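6-O-methylguanine DNA methyltransferase (Enterococcus faecalis, PDB 2B6C) is of unknown function but is probably a DNA alkylation repair protein that acts on alkylated bases. Local coordinates at residues B[171-174]-B[175-179]. Sequence-based numbering, arbitrary orientation. Where two conformers were deposited one is given.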
# COMPACT_ATOMS: atom_id res chain seq x y z
N GLU B 171 15.88 -17.48 -31.08
CA GLU B 171 14.88 -18.43 -31.56
C GLU B 171 13.76 -18.69 -30.56
O GLU B 171 12.59 -18.96 -30.92
CB GLU B 171 15.60 -19.76 -31.85
CG GLU B 171 17.07 -19.64 -32.29
CD GLU B 171 18.08 -19.36 -31.15
OE1 GLU B 171 17.92 -19.91 -30.03
OE2 GLU B 171 19.05 -18.61 -31.38
N GLU B 172 14.12 -18.64 -29.27
CA GLU B 172 13.22 -18.98 -28.18
C GLU B 172 11.85 -18.25 -28.21
O GLU B 172 11.79 -17.01 -28.12
CB GLU B 172 13.93 -18.74 -26.83
CG GLU B 172 13.03 -18.99 -25.63
CD GLU B 172 12.41 -20.38 -25.64
OE1 GLU B 172 13.17 -21.37 -25.70
OE2 GLU B 172 11.19 -20.48 -25.61
N PHE B 173 10.78 -19.04 -28.31
CA PHE B 173 9.40 -18.56 -28.22
C PHE B 173 9.17 -17.60 -27.05
O PHE B 173 8.58 -16.55 -27.23
CB PHE B 173 8.39 -19.73 -28.14
CG PHE B 173 6.98 -19.31 -27.76
CD1 PHE B 173 6.08 -18.84 -28.72
CD2 PHE B 173 6.58 -19.34 -26.41
CE1 PHE B 173 4.78 -18.44 -28.36
CE2 PHE B 173 5.29 -18.93 -26.03
CZ PHE B 173 4.39 -18.47 -27.01
N PHE B 174 9.63 -17.94 -25.86
CA PHE B 174 9.34 -17.10 -24.69
C PHE B 174 10.11 -15.78 -24.74
O PHE B 174 9.79 -14.84 -24.02
CB PHE B 174 9.64 -17.84 -23.40
CG PHE B 174 8.69 -18.98 -23.12
CD1 PHE B 174 9.11 -20.29 -23.27
CD2 PHE B 174 7.38 -18.73 -22.71
CE1 PHE B 174 8.22 -21.35 -23.01
CE2 PHE B 174 6.50 -19.79 -22.45
CZ PHE B 174 6.92 -21.09 -22.60
N ILE B 175 11.14 -15.73 -25.57
CA ILE B 175 11.86 -14.48 -25.76
C ILE B 175 11.18 -13.64 -26.84
O ILE B 175 10.94 -12.44 -26.64
CB ILE B 175 13.38 -14.74 -26.02
CG1 ILE B 175 14.09 -15.13 -24.72
CG2 ILE B 175 14.01 -13.54 -26.70
CD1 ILE B 175 14.24 -13.99 -23.69
N GLN B 176 10.81 -14.25 -27.96
CA GLN B 176 10.20 -13.46 -29.04
C GLN B 176 8.83 -12.90 -28.59
O GLN B 176 8.48 -11.76 -28.90
CB GLN B 176 10.10 -14.27 -30.34
CG GLN B 176 11.47 -14.54 -31.01
CD GLN B 176 12.19 -13.25 -31.27
OE1 GLN B 176 11.57 -12.28 -31.66
NE2 GLN B 176 13.49 -13.21 -31.02
N LYS B 177 8.08 -13.72 -27.85
CA LYS B 177 6.84 -13.33 -27.21
C LYS B 177 7.04 -12.13 -26.30
O LYS B 177 6.24 -11.21 -26.31
CB LYS B 177 6.33 -14.48 -26.37
CG LYS B 177 4.91 -14.87 -26.68
CD LYS B 177 3.96 -13.85 -26.12
CE LYS B 177 2.60 -14.43 -26.01
NZ LYS B 177 1.61 -13.60 -26.80
N ALA B 178 8.12 -12.15 -25.51
CA ALA B 178 8.47 -11.06 -24.60
C ALA B 178 8.82 -9.77 -25.36
O ALA B 178 8.45 -8.67 -24.93
CB ALA B 178 9.61 -11.48 -23.68
N ILE B 179 9.49 -9.91 -26.50
CA ILE B 179 9.76 -8.75 -27.36
C ILE B 179 8.46 -8.14 -27.88
O ILE B 179 8.28 -6.93 -27.81
CB ILE B 179 10.71 -9.07 -28.55
CG1 ILE B 179 12.09 -9.45 -28.04
CG2 ILE B 179 10.80 -7.87 -29.57
CD1 ILE B 179 12.97 -10.00 -29.17
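Glu-172 and Ile-175 meet at the N-terminus of helix 173-186, where Glu-172 is the N-cap residue. With CG anti to the backbone N (chi1 177°) and a bend at chi2, the carboxylate folds back to the first turn, and OE2 accepts from Phe-174 N at 3.0 Å. This capping bond is almost straight and uses the anti lone pair, giving a partner to an amide of the first turn; the negative charge would also suit the helix dipole. Two further amides share the carbonyl of the same residue: Glu-172 O receives Gln-176 N at 2.9 Å as the first i to i+4 bond, and also accepts a more bent i to i+3 bond (135°) from Ile-175 N. Glu-172 CG crosses Ile-175 CG1 at 4.1 Å, the two side chains about at a right angle. The next i to i+4 helix bond runs from Lys-177 N to Phe-173 O. The aliphatic start of Lys-177 lies on one face of the Phe-173 ring, CB over the face and CG at its far rim, 3.7 Å from Phe-173 CZ. Phe-174 CE2 stands at the edge of the Phe-173 ring; in turn Phe-173 CD2 sits over the centre of the Phe-174 ring, 3.8 Å above its plane. Phe-174 O lies 3.4 Å from Ala-178 CB one turn on and is hydrogen-bonded by Arg-142.

This N-capped first turn belongs to one helix of an all-helical array, probably HEAT-like as in AlkD, and sits between two others. Phe-138 of helix 138-146 touches Glu-172, Phe-174 and Ile-175; towards helix 205-211, Phe-173 packs on Leu-206 and Gln-176 on Ala-207, Lys-177 NZ forms a salt bridge with Glu-210, and Gln-176 OE1 is hydrogen-bonded to Ser-204 just before that helix.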